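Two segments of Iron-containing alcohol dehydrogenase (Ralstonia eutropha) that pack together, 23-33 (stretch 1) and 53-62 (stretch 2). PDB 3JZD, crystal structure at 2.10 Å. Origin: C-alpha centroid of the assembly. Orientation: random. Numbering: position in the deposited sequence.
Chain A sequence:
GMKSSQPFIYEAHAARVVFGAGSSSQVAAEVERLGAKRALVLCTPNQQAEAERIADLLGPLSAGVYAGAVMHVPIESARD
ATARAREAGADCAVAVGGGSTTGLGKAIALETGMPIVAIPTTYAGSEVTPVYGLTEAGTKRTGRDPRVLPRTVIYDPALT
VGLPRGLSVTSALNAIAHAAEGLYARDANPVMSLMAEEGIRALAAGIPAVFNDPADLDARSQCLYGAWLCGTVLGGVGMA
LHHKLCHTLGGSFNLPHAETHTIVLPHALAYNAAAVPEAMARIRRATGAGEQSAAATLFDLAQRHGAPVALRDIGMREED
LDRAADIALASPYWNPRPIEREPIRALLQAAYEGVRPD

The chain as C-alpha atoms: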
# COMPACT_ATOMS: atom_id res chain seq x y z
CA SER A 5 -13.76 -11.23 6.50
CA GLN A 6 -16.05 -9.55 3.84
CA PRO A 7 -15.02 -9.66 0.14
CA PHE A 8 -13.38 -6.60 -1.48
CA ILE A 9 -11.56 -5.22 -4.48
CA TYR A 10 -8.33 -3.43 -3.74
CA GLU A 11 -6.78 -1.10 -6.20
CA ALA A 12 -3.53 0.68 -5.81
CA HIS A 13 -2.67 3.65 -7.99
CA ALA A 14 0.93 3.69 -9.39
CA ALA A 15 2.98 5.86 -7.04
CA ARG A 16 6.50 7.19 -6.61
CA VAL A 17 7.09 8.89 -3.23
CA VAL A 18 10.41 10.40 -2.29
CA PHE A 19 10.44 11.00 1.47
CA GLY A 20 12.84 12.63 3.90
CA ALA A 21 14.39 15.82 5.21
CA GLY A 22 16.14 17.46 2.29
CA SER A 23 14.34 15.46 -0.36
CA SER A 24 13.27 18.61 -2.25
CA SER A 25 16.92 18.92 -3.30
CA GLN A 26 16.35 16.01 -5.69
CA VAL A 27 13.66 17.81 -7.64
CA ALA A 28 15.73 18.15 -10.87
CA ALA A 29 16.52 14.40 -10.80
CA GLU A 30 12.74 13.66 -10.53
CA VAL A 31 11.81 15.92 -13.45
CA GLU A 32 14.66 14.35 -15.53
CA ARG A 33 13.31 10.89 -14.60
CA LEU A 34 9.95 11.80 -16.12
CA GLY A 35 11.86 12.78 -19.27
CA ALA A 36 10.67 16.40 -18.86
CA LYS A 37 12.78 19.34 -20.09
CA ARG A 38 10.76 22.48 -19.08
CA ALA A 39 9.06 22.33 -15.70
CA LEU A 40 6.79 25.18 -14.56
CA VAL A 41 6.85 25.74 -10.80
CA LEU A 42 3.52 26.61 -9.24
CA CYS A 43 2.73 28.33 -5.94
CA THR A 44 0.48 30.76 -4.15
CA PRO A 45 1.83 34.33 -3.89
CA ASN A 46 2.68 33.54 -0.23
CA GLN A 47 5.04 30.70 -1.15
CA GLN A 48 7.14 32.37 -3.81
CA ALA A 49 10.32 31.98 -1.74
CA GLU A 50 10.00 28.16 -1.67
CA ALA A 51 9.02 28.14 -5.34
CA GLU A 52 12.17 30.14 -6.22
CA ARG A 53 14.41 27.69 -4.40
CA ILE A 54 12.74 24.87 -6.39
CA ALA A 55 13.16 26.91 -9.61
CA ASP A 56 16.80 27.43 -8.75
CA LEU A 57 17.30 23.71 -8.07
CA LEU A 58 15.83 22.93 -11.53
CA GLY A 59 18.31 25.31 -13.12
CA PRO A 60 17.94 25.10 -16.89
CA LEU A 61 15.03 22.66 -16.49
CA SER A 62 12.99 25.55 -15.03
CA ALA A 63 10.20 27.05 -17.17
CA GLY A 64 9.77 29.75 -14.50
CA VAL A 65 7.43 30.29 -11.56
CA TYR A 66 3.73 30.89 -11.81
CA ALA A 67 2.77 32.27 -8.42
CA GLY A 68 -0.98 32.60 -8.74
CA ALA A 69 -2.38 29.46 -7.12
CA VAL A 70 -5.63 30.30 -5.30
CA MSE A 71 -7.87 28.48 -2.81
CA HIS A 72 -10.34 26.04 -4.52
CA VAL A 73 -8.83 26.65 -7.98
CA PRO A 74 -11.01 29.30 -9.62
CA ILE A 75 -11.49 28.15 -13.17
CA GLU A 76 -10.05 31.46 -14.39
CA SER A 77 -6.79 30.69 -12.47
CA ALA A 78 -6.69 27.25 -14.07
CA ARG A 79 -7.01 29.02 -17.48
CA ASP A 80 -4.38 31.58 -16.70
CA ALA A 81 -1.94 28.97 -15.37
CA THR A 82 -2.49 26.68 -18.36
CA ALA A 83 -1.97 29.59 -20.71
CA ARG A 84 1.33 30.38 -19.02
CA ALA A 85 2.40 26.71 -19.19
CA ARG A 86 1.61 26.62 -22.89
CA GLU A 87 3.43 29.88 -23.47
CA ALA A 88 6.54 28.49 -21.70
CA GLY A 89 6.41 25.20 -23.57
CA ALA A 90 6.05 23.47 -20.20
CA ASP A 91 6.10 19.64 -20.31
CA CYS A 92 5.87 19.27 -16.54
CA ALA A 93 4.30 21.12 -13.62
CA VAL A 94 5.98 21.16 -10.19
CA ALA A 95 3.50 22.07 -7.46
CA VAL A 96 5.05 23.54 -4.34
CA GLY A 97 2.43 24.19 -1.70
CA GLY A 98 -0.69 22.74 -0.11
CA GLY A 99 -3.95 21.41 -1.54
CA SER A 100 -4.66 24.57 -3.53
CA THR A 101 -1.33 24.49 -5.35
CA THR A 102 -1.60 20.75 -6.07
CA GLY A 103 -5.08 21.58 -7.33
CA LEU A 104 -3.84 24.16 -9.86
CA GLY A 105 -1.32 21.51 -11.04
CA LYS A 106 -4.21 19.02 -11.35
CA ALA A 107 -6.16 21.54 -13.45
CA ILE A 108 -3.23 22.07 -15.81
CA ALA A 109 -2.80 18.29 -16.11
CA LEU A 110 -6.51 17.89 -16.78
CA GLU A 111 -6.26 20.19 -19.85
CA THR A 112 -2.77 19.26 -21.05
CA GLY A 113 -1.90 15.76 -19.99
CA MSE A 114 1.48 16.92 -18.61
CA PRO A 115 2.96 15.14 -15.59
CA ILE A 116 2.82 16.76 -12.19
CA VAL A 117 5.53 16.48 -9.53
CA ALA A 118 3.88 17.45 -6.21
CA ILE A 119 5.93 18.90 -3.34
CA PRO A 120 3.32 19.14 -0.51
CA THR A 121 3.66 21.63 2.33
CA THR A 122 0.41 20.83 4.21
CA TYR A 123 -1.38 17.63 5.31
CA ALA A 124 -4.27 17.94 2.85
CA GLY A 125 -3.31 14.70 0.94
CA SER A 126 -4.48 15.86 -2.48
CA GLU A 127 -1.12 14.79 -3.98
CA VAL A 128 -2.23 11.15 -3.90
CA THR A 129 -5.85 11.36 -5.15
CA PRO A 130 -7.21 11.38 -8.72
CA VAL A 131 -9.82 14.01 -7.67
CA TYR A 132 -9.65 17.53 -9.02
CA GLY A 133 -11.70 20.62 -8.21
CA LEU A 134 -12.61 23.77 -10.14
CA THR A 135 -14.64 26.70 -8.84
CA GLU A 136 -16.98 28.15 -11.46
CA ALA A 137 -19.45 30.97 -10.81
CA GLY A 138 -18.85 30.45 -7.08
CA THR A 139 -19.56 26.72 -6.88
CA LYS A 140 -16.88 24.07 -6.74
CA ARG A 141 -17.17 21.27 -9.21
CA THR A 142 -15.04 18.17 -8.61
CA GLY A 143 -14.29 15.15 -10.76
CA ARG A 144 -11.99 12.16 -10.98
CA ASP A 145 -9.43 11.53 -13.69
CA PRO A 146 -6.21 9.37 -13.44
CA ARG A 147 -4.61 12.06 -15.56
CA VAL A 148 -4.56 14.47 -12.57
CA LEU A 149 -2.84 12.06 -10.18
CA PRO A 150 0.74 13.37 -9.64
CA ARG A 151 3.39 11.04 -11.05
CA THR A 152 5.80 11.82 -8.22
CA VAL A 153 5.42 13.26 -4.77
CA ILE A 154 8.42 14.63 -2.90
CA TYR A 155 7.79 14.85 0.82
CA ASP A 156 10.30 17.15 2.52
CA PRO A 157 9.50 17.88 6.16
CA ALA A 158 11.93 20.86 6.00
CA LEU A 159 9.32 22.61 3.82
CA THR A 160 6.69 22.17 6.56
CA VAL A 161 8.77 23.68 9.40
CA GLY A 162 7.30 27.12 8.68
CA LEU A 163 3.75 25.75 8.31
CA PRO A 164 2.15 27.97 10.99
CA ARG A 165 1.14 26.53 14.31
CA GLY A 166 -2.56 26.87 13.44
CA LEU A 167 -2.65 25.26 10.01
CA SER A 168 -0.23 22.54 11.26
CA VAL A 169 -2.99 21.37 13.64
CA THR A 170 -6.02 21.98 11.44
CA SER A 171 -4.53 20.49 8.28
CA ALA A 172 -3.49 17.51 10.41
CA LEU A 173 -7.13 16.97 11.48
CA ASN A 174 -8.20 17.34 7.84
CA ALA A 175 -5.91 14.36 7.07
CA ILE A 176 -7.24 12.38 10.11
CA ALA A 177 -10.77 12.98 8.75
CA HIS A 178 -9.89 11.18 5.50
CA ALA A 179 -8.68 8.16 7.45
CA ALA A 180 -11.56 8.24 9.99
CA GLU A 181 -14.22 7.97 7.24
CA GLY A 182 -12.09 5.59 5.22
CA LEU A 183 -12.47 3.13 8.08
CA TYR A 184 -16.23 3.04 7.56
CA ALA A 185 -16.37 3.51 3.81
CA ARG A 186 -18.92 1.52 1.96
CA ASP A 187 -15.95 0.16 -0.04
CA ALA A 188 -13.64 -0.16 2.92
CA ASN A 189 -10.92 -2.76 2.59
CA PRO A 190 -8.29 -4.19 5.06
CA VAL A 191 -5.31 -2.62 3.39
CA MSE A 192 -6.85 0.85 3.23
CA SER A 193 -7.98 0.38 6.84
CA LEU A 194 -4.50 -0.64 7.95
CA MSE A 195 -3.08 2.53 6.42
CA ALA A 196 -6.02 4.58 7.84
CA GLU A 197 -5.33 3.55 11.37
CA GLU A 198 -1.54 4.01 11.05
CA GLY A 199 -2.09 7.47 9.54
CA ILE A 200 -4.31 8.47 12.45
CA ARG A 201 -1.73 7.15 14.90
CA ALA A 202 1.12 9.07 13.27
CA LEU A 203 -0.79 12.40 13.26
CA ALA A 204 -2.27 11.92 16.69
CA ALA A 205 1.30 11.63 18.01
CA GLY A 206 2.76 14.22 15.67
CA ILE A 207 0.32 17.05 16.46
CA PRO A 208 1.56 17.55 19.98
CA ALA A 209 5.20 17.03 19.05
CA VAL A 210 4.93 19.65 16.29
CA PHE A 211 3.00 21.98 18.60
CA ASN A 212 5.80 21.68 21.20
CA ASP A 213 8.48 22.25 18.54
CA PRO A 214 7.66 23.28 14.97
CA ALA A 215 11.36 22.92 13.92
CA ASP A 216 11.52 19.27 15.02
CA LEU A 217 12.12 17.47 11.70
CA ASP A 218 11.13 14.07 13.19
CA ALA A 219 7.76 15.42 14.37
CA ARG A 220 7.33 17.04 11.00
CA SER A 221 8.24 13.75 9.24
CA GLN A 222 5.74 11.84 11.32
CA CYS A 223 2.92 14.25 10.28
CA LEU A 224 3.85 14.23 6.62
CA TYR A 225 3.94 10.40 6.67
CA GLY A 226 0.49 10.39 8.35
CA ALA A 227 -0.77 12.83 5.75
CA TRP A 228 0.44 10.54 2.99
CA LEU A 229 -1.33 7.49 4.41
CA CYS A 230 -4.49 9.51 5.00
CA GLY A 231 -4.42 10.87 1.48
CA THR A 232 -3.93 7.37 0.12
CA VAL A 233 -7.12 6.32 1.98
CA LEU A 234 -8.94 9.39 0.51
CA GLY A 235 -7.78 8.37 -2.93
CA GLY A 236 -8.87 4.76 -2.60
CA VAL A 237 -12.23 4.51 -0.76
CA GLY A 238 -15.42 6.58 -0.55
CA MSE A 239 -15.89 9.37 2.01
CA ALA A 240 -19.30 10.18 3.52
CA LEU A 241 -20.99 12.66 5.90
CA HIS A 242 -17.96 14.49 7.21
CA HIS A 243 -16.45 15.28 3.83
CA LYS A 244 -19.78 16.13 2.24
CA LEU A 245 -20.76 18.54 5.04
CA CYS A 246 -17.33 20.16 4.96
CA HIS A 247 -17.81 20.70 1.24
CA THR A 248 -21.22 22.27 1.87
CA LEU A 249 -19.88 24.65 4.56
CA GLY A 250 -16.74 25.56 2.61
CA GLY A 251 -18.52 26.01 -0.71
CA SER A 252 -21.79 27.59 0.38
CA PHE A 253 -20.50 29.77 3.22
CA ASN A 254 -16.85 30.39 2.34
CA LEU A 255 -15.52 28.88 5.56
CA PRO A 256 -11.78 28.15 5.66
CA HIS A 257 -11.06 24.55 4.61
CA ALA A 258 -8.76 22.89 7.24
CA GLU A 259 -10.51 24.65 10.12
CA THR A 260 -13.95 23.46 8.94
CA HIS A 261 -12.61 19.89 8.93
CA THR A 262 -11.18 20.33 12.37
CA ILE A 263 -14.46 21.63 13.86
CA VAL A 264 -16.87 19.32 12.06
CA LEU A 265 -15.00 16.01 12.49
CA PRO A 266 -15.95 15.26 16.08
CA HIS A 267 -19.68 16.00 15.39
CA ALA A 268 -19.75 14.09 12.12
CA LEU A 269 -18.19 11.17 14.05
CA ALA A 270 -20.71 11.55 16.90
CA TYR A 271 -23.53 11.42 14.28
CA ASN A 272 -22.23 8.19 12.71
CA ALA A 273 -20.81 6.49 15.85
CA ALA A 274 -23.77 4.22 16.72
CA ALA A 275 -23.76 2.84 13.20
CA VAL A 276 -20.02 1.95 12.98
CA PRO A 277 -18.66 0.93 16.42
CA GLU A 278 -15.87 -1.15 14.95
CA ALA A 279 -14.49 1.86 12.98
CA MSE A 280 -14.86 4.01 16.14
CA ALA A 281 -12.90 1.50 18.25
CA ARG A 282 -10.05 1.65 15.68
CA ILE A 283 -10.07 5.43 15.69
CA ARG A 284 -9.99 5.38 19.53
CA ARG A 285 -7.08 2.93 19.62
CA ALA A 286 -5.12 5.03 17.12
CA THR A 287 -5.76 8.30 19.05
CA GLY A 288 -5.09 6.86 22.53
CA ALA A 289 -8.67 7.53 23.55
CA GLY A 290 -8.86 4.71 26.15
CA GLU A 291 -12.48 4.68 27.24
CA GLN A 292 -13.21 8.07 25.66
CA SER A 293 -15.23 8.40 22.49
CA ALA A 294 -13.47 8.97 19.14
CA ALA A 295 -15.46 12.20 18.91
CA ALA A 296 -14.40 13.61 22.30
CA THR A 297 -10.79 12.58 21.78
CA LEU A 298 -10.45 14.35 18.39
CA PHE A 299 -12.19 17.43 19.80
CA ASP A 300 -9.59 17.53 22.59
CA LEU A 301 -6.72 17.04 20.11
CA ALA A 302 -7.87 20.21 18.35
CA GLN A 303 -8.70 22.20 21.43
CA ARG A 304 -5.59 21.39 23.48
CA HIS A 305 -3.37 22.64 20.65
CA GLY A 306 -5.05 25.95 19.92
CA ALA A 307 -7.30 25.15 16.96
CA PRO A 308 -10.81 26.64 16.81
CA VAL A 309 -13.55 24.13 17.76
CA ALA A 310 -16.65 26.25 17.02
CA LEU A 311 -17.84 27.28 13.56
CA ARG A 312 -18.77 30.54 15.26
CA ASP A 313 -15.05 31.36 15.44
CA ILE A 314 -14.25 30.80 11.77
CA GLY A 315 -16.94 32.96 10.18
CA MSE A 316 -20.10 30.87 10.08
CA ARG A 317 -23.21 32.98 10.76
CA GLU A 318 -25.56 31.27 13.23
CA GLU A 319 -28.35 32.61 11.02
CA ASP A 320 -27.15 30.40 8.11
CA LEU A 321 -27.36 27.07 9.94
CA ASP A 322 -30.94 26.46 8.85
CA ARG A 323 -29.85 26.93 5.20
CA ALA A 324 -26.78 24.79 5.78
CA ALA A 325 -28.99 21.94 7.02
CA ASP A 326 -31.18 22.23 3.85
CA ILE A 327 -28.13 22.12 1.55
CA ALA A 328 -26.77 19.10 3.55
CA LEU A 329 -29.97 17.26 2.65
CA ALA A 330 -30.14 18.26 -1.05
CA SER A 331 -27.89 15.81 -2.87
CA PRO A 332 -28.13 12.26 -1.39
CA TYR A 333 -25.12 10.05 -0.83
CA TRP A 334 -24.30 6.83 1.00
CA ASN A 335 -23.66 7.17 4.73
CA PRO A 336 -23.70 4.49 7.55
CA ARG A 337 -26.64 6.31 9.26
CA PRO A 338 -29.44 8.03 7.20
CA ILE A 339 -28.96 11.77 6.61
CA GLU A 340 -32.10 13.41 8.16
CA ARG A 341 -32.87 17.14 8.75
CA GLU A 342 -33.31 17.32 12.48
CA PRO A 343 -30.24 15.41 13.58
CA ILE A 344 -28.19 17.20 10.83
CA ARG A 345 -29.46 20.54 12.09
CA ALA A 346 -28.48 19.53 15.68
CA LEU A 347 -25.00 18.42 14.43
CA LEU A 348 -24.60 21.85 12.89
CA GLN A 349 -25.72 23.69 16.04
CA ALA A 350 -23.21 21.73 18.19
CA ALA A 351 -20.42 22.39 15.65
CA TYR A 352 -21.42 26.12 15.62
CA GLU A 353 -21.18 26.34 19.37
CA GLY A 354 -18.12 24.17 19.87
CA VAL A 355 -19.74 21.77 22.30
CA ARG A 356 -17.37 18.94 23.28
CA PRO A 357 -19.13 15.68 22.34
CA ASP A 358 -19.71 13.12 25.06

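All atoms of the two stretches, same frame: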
# COMPACT_ATOMS: atom_id res chain seq x y z
N SER A 23 14.73 16.09 0.86
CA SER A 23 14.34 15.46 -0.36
C SER A 23 14.03 16.44 -1.50
O SER A 23 14.21 16.10 -2.66
CB SER A 23 13.14 14.52 -0.15
OG SER A 23 11.93 15.25 0.13
N SER A 24 13.57 17.65 -1.19
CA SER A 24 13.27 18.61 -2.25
C SER A 24 14.49 18.95 -3.07
O SER A 24 14.36 19.39 -4.24
CB SER A 24 12.60 19.86 -1.72
OG SER A 24 13.49 20.54 -0.89
N SER A 25 15.68 18.72 -2.52
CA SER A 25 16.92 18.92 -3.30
C SER A 25 17.08 17.97 -4.49
O SER A 25 17.98 18.14 -5.27
CB SER A 25 18.17 18.79 -2.44
OG SER A 25 18.39 17.44 -2.08
N GLN A 26 16.23 16.96 -4.61
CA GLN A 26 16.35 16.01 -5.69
C GLN A 26 15.32 16.30 -6.74
O GLN A 26 15.08 15.47 -7.60
CB GLN A 26 16.14 14.58 -5.15
CG GLN A 26 17.10 14.21 -4.06
CD GLN A 26 16.78 12.88 -3.38
OE1 GLN A 26 16.01 12.06 -3.90
NE2 GLN A 26 17.38 12.67 -2.22
N VAL A 27 14.72 17.48 -6.70
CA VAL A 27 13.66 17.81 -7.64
C VAL A 27 14.08 17.71 -9.11
O VAL A 27 13.30 17.20 -9.93
CB VAL A 27 12.98 19.20 -7.33
CG1 VAL A 27 13.96 20.42 -7.43
CG2 VAL A 27 11.74 19.40 -8.23
N ALA A 28 15.27 18.18 -9.47
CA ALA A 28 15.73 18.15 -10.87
C ALA A 28 15.82 16.71 -11.35
O ALA A 28 15.44 16.42 -12.47
CB ALA A 28 17.08 18.83 -11.05
N ALA A 29 16.37 15.84 -10.50
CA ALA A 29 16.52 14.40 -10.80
C ALA A 29 15.13 13.77 -11.07
O ALA A 29 15.00 12.95 -11.95
CB ALA A 29 17.26 13.62 -9.66
N GLU A 30 14.10 14.21 -10.34
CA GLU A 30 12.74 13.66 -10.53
C GLU A 30 12.06 14.13 -11.81
O GLU A 30 11.34 13.37 -12.47
CB GLU A 30 11.88 13.94 -9.29
CG GLU A 30 12.39 13.17 -8.09
CD GLU A 30 12.39 11.64 -8.32
OE1 GLU A 30 11.52 11.11 -9.04
OE2 GLU A 30 13.26 10.97 -7.76
N VAL A 31 12.27 15.39 -12.16
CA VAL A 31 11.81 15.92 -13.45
C VAL A 31 12.53 15.19 -14.61
O VAL A 31 11.87 14.77 -15.58
CB VAL A 31 12.01 17.46 -13.50
CG1 VAL A 31 11.85 18.02 -14.91
CG2 VAL A 31 11.00 18.15 -12.51
N GLU A 32 13.86 15.03 -14.49
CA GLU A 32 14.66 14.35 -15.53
C GLU A 32 14.16 12.92 -15.69
O GLU A 32 14.08 12.43 -16.78
CB GLU A 32 16.18 14.35 -15.18
CG GLU A 32 16.89 15.73 -15.26
CD GLU A 32 18.28 15.82 -14.56
OE1 GLU A 32 18.60 15.07 -13.60
OE2 GLU A 32 19.04 16.71 -14.97
N ARG A 33 13.78 12.28 -14.59
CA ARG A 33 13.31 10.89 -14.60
C ARG A 33 12.02 10.75 -15.41
O ARG A 33 11.80 9.76 -16.07
CB ARG A 33 13.13 10.44 -13.16
CG ARG A 33 12.97 8.97 -12.95
CD ARG A 33 13.01 8.61 -11.45
NE ARG A 33 12.99 7.15 -11.31
CZ ARG A 33 11.90 6.38 -11.46
NH1 ARG A 33 10.72 6.93 -11.72
NH2 ARG A 33 11.97 5.06 -11.33
N ARG A 53 13.39 28.68 -4.72
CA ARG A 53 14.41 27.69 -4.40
C ARG A 53 14.25 26.45 -5.28
O ARG A 53 15.23 25.92 -5.77
CB ARG A 53 14.40 27.37 -2.90
CG ARG A 53 15.10 28.51 -2.11
CD ARG A 53 15.00 28.35 -0.60
NE ARG A 53 15.66 27.14 -0.09
CZ ARG A 53 16.75 27.08 0.69
NH1 ARG A 53 17.40 28.17 1.11
NH2 ARG A 53 17.17 25.89 1.08
N ILE A 54 13.01 25.98 -5.46
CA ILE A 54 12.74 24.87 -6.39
C ILE A 54 13.19 25.27 -7.81
O ILE A 54 13.95 24.54 -8.46
CB ILE A 54 11.26 24.46 -6.38
CG1 ILE A 54 10.91 23.91 -5.00
CG2 ILE A 54 10.91 23.40 -7.47
CD1 ILE A 54 11.81 22.79 -4.57
N ALA A 55 12.77 26.46 -8.27
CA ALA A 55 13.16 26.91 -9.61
C ALA A 55 14.68 26.97 -9.73
O ALA A 55 15.25 26.56 -10.74
CB ALA A 55 12.54 28.22 -9.97
N ASP A 56 15.36 27.42 -8.69
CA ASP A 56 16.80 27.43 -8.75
C ASP A 56 17.39 26.02 -8.78
O ASP A 56 18.38 25.80 -9.45
CB ASP A 56 17.40 28.22 -7.60
CG ASP A 56 17.18 29.74 -7.77
OD1 ASP A 56 16.83 30.19 -8.89
OD2 ASP A 56 17.36 30.46 -6.78
N LEU A 57 16.82 25.08 -8.02
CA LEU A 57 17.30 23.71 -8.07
C LEU A 57 17.14 23.12 -9.49
O LEU A 57 18.00 22.40 -9.95
CB LEU A 57 16.60 22.84 -7.03
CG LEU A 57 17.13 23.06 -5.60
CD1 LEU A 57 16.14 22.65 -4.52
CD2 LEU A 57 18.41 22.34 -5.44
N LEU A 58 16.07 23.46 -10.18
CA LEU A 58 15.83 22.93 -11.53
C LEU A 58 16.82 23.47 -12.56
O LEU A 58 17.09 22.81 -13.57
CB LEU A 58 14.42 23.26 -11.99
CG LEU A 58 13.34 22.48 -11.27
CD1 LEU A 58 11.96 23.04 -11.64
CD2 LEU A 58 13.45 21.00 -11.61
N GLY A 59 17.34 24.68 -12.29
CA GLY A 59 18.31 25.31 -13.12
C GLY A 59 17.72 25.47 -14.51
O GLY A 59 16.62 25.98 -14.62
N PRO A 60 18.41 24.93 -15.53
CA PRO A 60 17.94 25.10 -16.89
C PRO A 60 16.69 24.28 -17.21
O PRO A 60 16.13 24.49 -18.27
CB PRO A 60 19.14 24.63 -17.73
CG PRO A 60 19.75 23.61 -16.88
CD PRO A 60 19.66 24.16 -15.50
N LEU A 61 16.27 23.39 -16.31
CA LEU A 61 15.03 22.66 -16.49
C LEU A 61 13.84 23.53 -16.12
O LEU A 61 12.73 23.16 -16.41
CB LEU A 61 14.98 21.41 -15.63
CG LEU A 61 15.94 20.27 -15.92
CD1 LEU A 61 15.99 19.38 -14.74
CD2 LEU A 61 15.49 19.52 -17.21
N SER A 62 14.06 24.67 -15.47
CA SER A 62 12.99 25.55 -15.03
C SER A 62 12.31 26.33 -16.17
O SER A 62 12.97 26.94 -16.95
CB SER A 62 13.55 26.58 -14.05
OG SER A 62 12.53 27.48 -13.65

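Helix 27-33 packs against helix 53-58 and the 3-10 turn that follows it, the helix axes crossing at 62° and approaching to 9.3 Å. No hydrogen bond crosses the interface; it is held by apolar packing that buries 429 Å² in all. Val27, whose CA-CB bond points toward stretch 2, is the main bump of its helix: its CG1 fits closest, 3.6 Å from Leu57 CB, and both its methyls lie within 4.3 Å of Ile54 CG2 and Leu58 CD2, CG2 slightly nearer. Next to it Ala28 forms a hollow. Its small side chain lets the backbones come close, with Ala28 CA 4.8 Å from Leu58 CA, and Leu58 CD2 reaches Ala28 CA at 3.7 Å. The same Leu58 CD2 also touches Val31 CG2 at 3.9 Å. Branched apolar side chains suit the buried places of Val27, Val31, Ile54 and Leu58; Leu57 and Glu32 lie at the exposed margin. Leu61 CD1 packs on Ala28 CB (3.9 Å) and on Glu32 CG (3.8 Å), using the aliphatic part of the acid. At the other end, Leu57 CD1 lies over the 3-10 segment, 3.7 Å from Ser24 O, and Ile54 CD1 approaches Ser24 CB at 4.2 Å. Gly59, the first residue to leave helical phi/psi, has positive phi, which by itself favours glycine.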